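Long-range contacts in TetR-family transcriptional regulator (Streptomyces coelicolor A3, PDB 2QIB), which probably binds DNA through a helix-turn-helix domain and regulates transcription, as expected of a TetR-family regulator: residues V21-F26 / E62-R67; D70-R75 / F96-E101. All coordinates share one frame; numbering follows the deposited sequence.

In the fold
Helix 57-75 carries one segment of each contact: residues 62-67 meet helix 11-28 in contact 1, and residues 70-75 meet helix 84-101 in contact 2. The two centres lie about 13 Å apart, and the contacts follow in series along the chain, contact 1 closing before contact 2 opens. The centre of contact 1 lies about 17 Å from the centre of the chain, that of contact 2 about 7 Å. The first belongs to the N-terminal, probably DNA-binding part, whose predicted helix-turn-helix spans residues 35-54; the second brings in the C-terminal TetR-like part. Helix 57-75 is therefore a continuous connection between the two, consistent with the TetR architecture.

Contact 1 of 2, residues V21-F26 / E62-R67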
loop_
_atom_site.group_PDB
_atom_site.type_symbol
_atom_site.label_atom_id
_atom_site.label_comp_id
_atom_site.label_asym_id
_atom_site.label_seq_id
_atom_site.Cartn_x
_atom_site.Cartn_y
_atom_site.Cartn_z
ATOM N N VAL A 21 -5.067 27.672 -8.470
ATOM C CA VAL A 21 -4.642 27.476 -9.837
ATOM C C VAL A 21 -3.596 26.379 -9.868
ATOM O O VAL A 21 -3.639 25.471 -10.716
ATOM C CB VAL A 21 -4.092 28.790 -10.395
ATOM C CG1 VAL A 21 -3.326 28.558 -11.695
ATOM C CG2 VAL A 21 -5.240 29.802 -10.581
ATOM N N ALA A 22 -2.635 26.469 -8.955
ATOM C CA ALA A 22 -1.600 25.431 -8.839
ATOM C C ALA A 22 -2.197 24.064 -8.591
ATOM O O ALA A 22 -1.794 23.067 -9.216
ATOM C CB ALA A 22 -0.611 25.778 -7.735
ATOM N N LEU A 23 -3.142 24.000 -7.655
ATOM C CA LEU A 23 -3.790 22.730 -7.354
ATOM C C LEU A 23 -4.497 22.183 -8.593
ATOM O O LEU A 23 -4.404 20.983 -8.891
ATOM C CB LEU A 23 -4.781 22.901 -6.204
ATOM C CG LEU A 23 -5.432 21.564 -5.798
ATOM C CD1 LEU A 23 -4.409 20.405 -5.631
ATOM C CD2 LEU A 23 -6.177 21.791 -4.522
ATOM N N ASP A 24 -5.168 23.060 -9.333
ATOM C CA ASP A 24 -5.838 22.628 -10.562
ATOM C C ASP A 24 -4.854 21.968 -11.559
ATOM O O ASP A 24 -5.085 20.874 -12.057
ATOM C CB ASP A 24 -6.530 23.808 -11.244
ATOM C CG ASP A 24 -7.268 23.384 -12.509
ATOM O OD1 ASP A 24 -8.046 22.427 -12.440
ATOM O OD2 ASP A 24 -7.057 23.989 -13.573
ATOM N N LEU A 25 -3.741 22.644 -11.823
ATOM C CA LEU A 25 -2.760 22.154 -12.792
ATOM C C LEU A 25 -2.033 20.913 -12.304
ATOM O O LEU A 25 -1.887 19.959 -13.073
ATOM C CB LEU A 25 -1.783 23.265 -13.210
ATOM C CG LEU A 25 -2.437 24.454 -13.940
ATOM C CD1 LEU A 25 -1.329 25.393 -14.450
ATOM C CD2 LEU A 25 -3.333 23.990 -15.076
ATOM N N PHE A 26 -1.615 20.918 -11.032
ATOM C CA PHE A 26 -0.938 19.758 -10.440
ATOM C C PHE A 26 -1.898 18.579 -10.268
ATOM O O PHE A 26 -1.455 17.438 -10.060
ATOM C CB PHE A 26 -0.301 20.112 -9.107
ATOM C CG PHE A 26 0.956 20.955 -9.230
ATOM C CD1 PHE A 26 2.032 20.520 -10.031
ATOM C CD2 PHE A 26 1.095 22.145 -8.514
ATOM C CE1 PHE A 26 3.225 21.292 -10.107
ATOM C CE2 PHE A 26 2.247 22.910 -8.584
ATOM C CZ PHE A 26 3.324 22.499 -9.392
ATOM N N GLU A 62 3.854 22.270 -2.691
ATOM C CA GLU A 62 3.547 21.906 -1.282
ATOM C C GLU A 62 2.284 22.598 -0.771
ATOM O O GLU A 62 1.453 21.969 -0.078
ATOM C CB GLU A 62 4.774 22.179 -0.377
ATOM C CG GLU A 62 5.928 21.199 -0.647
ATOM C CD GLU A 62 7.246 21.589 0.046
ATOM O OE1 GLU A 62 7.354 22.754 0.478
ATOM O OE2 GLU A 62 8.171 20.735 0.142
ATOM N N ALA A 63 2.106 23.871 -1.136
ATOM C CA ALA A 63 0.922 24.637 -0.725
ATOM C C ALA A 63 -0.360 24.043 -1.340
ATOM O O ALA A 63 -1.388 23.878 -0.643
ATOM C CB ALA A 63 1.072 26.113 -1.082
ATOM N N ALA A 64 -0.286 23.690 -2.617
ATOM C CA ALA A 64 -1.413 22.996 -3.277
ATOM C C ALA A 64 -1.714 21.674 -2.574
ATOM O O ALA A 64 -2.870 21.339 -2.347
ATOM C CB ALA A 64 -1.090 22.733 -4.697
ATOM N N LEU A 65 -0.656 20.914 -2.272
ATOM C CA LEU A 65 -0.802 19.595 -1.636
ATOM C C LEU A 65 -1.401 19.719 -0.236
ATOM O O LEU A 65 -2.235 18.892 0.162
ATOM C CB LEU A 65 0.549 18.869 -1.607
ATOM C CG LEU A 65 0.511 17.485 -0.936
ATOM C CD1 LEU A 65 -0.534 16.525 -1.619
ATOM C CD2 LEU A 65 1.893 16.851 -0.949
ATOM N N GLN A 66 -1.008 20.757 0.502
ATOM C CA GLN A 66 -1.633 21.060 1.797
ATOM C C GLN A 66 -3.139 21.279 1.678
ATOM O O GLN A 66 -3.930 20.736 2.463
ATOM C CB GLN A 66 -0.970 22.288 2.433
ATOM C CG GLN A 66 -1.657 22.756 3.742
ATOM C CD GLN A 66 -1.204 21.919 4.922
ATOM O OE1 GLN A 66 -1.986 21.173 5.524
ATOM N NE2 GLN A 66 0.074 22.020 5.246
ATOM N N ARG A 67 -3.551 22.065 0.700
ATOM C CA ARG A 67 -4.975 22.259 0.486
ATOM C C ARG A 67 -5.701 20.938 0.160
ATOM O O ARG A 67 -6.765 20.633 0.717
ATOM C CB ARG A 67 -5.215 23.257 -0.647
ATOM C CG ARG A 67 -6.698 23.623 -0.703
ATOM C CD ARG A 67 -7.082 24.535 -1.830
ATOM N NE ARG A 67 -6.649 25.907 -1.562
ATOM C CZ ARG A 67 -6.917 26.922 -2.363
ATOM N NH1 ARG A 67 -7.605 26.706 -3.479
ATOM N NH2 ARG A 67 -6.486 28.152 -2.063
#
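L23 and A64 mark the closest backbone approach, their CA atoms 4.7 Å apart, where the helical segments 21-26 and 62-67 cross almost perpendicularly (signed angle -87°) with 8.6 Å between their axes. Such a short separation is possible because a methyl group stands at the crossing: A64 CB points at the first helix and lies 3.8 Å from L23 CA. A64 CB also meets A22 CB at 4.3 Å and F26 CD2 at 4.4 Å, so three residues on one side of helix 11-28 gather round a single alanine. This is the packing of the first helix of a TetR-type, probably DNA-binding domain against helix 57-75, with V21 and L25 turned to helix 36-43 of the predicted helix-turn-helix. With L23 CG anti to its backbone N (chi1 -177°), the branch carries its two methyls past the alanine. L23 CD1 lies 3.7 Å from the carbonyl A64 O, whereas L23 CD2 touches the aliphatic part of R67, 3.9 Å from R67 CD. The R67 chain bends at chi3 (-75°), and its NH2 donates to the backbone O of Q16, a polar tie to an earlier turn of helix 11-28. Y61 meets the F26 ring edge-to-face.

Contact 2 of 2, residues D70-R75 / F96-E101; sequences DDLADR and FDFVDE
Over the middle of the F98 ring sits L72 CB, 3.9 Å from the centroid, a CH-pi contact at the apolar centre; L72 CD1 and CD2 spread over the same ring, reaching F98 CG and CE2. Beside them, the R75 chain, extended from CG to NE, crosses F98 with its guanidinium turned 84° from the ring plane, and R75 NE comes to 3.8 Å from F98 CD1 at the ring edge. R75 then meets E101 tip to tip: R75 NH2 donates to the syn lone pair of E101 OE1 at 2.8 Å, a salt bridge bent to 144° at the hydrogen. One turn back on its own helix, D71 positions the arginine through a side-on grip, with R75 NE to D71 OD1 at 2.8 Å and nearly straight, and R75 NH2 to D71 OD2 at 3.1 Å. NH2 thus serves both carboxylates, and the cation probably eases the repulsion between them. D71 OD2 also lies at the F98 ring edge. Farther out, D97 is paired with R175, and V128 of helix 119-140 touches L72. Near-antiparallel segments (161°, axes 10.6 Å apart) joined by this salt-bridge network form part of the all-helical TetR fold, where helix 57-75 meets the C-terminal part.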
loop_
_atom_site.group_PDB
_atom_site.type_symbol
_atom_site.label_atom_id
_atom_site.label_comp_id
_atom_site.label_asym_id
_atom_site.label_seq_id
_atom_site.Cartn_x
_atom_site.Cartn_y
_atom_site.Cartn_z
ATOM N N ASP A 70 -5.828 18.593 3.235
ATOM C CA ASP A 70 -6.894 19.036 4.132
ATOM C C ASP A 70 -8.274 18.641 3.644
ATOM O O ASP A 70 -9.134 18.228 4.444
ATOM C CB ASP A 70 -6.840 20.560 4.344
ATOM C CG ASP A 70 -5.644 20.977 5.182
ATOM O OD1 ASP A 70 -5.069 20.102 5.849
ATOM O OD2 ASP A 70 -5.256 22.165 5.159
ATOM N N ASP A 71 -8.481 18.785 2.339
ATOM C CA ASP A 71 -9.743 18.410 1.706
ATOM C C ASP A 71 -10.012 16.905 1.948
ATOM O O ASP A 71 -11.078 16.529 2.515
ATOM C CB ASP A 71 -9.662 18.774 0.217
ATOM C CG ASP A 71 -10.866 18.297 -0.611
ATOM O OD1 ASP A 71 -11.891 17.820 -0.076
ATOM O OD2 ASP A 71 -10.769 18.403 -1.857
ATOM N N LEU A 72 -9.075 16.047 1.544
ATOM C CA LEU A 72 -9.297 14.580 1.697
ATOM C C LEU A 72 -9.490 14.210 3.161
ATOM O O LEU A 72 -10.387 13.441 3.499
ATOM C CB LEU A 72 -8.154 13.770 1.100
ATOM C CG LEU A 72 -8.339 12.241 1.142
ATOM C CD1 LEU A 72 -9.730 11.835 0.573
ATOM C CD2 LEU A 72 -7.200 11.550 0.396
ATOM N N ALA A 73 -8.625 14.706 4.037
ATOM C CA ALA A 73 -8.812 14.399 5.459
ATOM C C ALA A 73 -10.241 14.763 5.967
ATOM O O ALA A 73 -10.846 14.015 6.764
ATOM C CB ALA A 73 -7.769 15.113 6.282
ATOM N N ASP A 74 -10.764 15.915 5.538
ATOM C CA ASP A 74 -12.093 16.346 5.948
ATOM C C ASP A 74 -13.158 15.421 5.393
ATOM O O ASP A 74 -14.183 15.183 6.049
ATOM C CB ASP A 74 -12.401 17.773 5.478
ATOM C CG ASP A 74 -11.714 18.818 6.335
ATOM O OD1 ASP A 74 -11.144 18.453 7.404
ATOM O OD2 ASP A 74 -11.752 20.008 5.941
ATOM N N ARG A 75 -12.891 14.859 4.215
ATOM C CA ARG A 75 -13.828 13.920 3.596
ATOM C C ARG A 75 -13.967 12.640 4.398
ATOM O O ARG A 75 -14.949 11.934 4.241
ATOM C CB ARG A 75 -13.445 13.603 2.142
ATOM C CG ARG A 75 -13.660 14.804 1.184
ATOM C CD ARG A 75 -13.312 14.396 -0.246
ATOM N NE ARG A 75 -13.118 15.570 -1.088
ATOM C CZ ARG A 75 -13.432 15.649 -2.379
ATOM N NH1 ARG A 75 -14.034 14.637 -3.013
ATOM N NH2 ARG A 75 -13.146 16.771 -3.040
ATOM N N PHE A 96 -13.162 8.091 -3.593
ATOM C CA PHE A 96 -13.028 7.939 -5.039
ATOM C C PHE A 96 -13.349 9.213 -5.827
ATOM O O PHE A 96 -12.736 9.467 -6.874
ATOM C CB PHE A 96 -13.827 6.729 -5.537
ATOM C CG PHE A 96 -13.040 5.416 -5.388
ATOM C CD1 PHE A 96 -12.932 4.792 -4.149
ATOM C CD2 PHE A 96 -12.411 4.858 -6.477
ATOM C CE1 PHE A 96 -12.202 3.608 -4.002
ATOM C CE2 PHE A 96 -11.654 3.654 -6.356
ATOM C CZ PHE A 96 -11.569 3.031 -5.119
ATOM N N ASP A 97 -14.282 10.013 -5.314
ATOM C CA ASP A 97 -14.573 11.333 -5.944
ATOM C C ASP A 97 -13.265 12.129 -5.929
ATOM O O ASP A 97 -12.846 12.705 -6.949
ATOM C CB ASP A 97 -15.602 12.099 -5.097
ATOM C CG ASP A 97 -17.038 11.626 -5.314
ATOM O OD1 ASP A 97 -17.308 10.813 -6.232
ATOM O OD2 ASP A 97 -17.908 12.083 -4.525
ATOM N N PHE A 98 -12.622 12.151 -4.770
ATOM C CA PHE A 98 -11.361 12.892 -4.618
ATOM C C PHE A 98 -10.296 12.399 -5.580
ATOM O O PHE A 98 -9.629 13.177 -6.265
ATOM C CB PHE A 98 -10.850 12.775 -3.177
ATOM C CG PHE A 98 -9.575 13.557 -2.939
ATOM C CD1 PHE A 98 -9.632 14.895 -2.526
ATOM C CD2 PHE A 98 -8.339 12.959 -3.145
ATOM C CE1 PHE A 98 -8.451 15.622 -2.332
ATOM C CE2 PHE A 98 -7.149 13.672 -2.946
ATOM C CZ PHE A 98 -7.202 14.989 -2.538
ATOM N N VAL A 99 -10.094 11.080 -5.600
ATOM C CA VAL A 99 -9.064 10.432 -6.452
ATOM C C VAL A 99 -9.324 10.738 -7.935
ATOM O O VAL A 99 -8.406 11.100 -8.684
ATOM C CB VAL A 99 -8.996 8.903 -6.191
ATOM C CG1 VAL A 99 -8.064 8.232 -7.183
ATOM C CG2 VAL A 99 -8.507 8.649 -4.740
ATOM N N ASP A 100 -10.583 10.638 -8.345
ATOM C CA ASP A 100 -10.973 11.012 -9.704
ATOM C C ASP A 100 -10.558 12.457 -10.014
ATOM O O ASP A 100 -9.841 12.708 -10.983
ATOM C CB ASP A 100 -12.489 10.873 -9.842
ATOM C CG ASP A 100 -12.988 11.106 -11.284
ATOM O OD1 ASP A 100 -12.181 11.283 -12.226
ATOM O OD2 ASP A 100 -14.215 11.135 -11.453
ATOM N N GLU A 101 -10.980 13.369 -9.149
ATOM C CA GLU A 101 -10.788 14.832 -9.328
ATOM C C GLU A 101 -9.308 15.188 -9.440
ATOM O O GLU A 101 -8.945 16.172 -10.122
ATOM C CB GLU A 101 -11.369 15.580 -8.120
ATOM C CG GLU A 101 -12.894 15.606 -8.054
ATOM C CD GLU A 101 -13.421 15.981 -6.654
ATOM O OE1 GLU A 101 -12.690 16.628 -5.844
ATOM O OE2 GLU A 101 -14.588 15.615 -6.354
#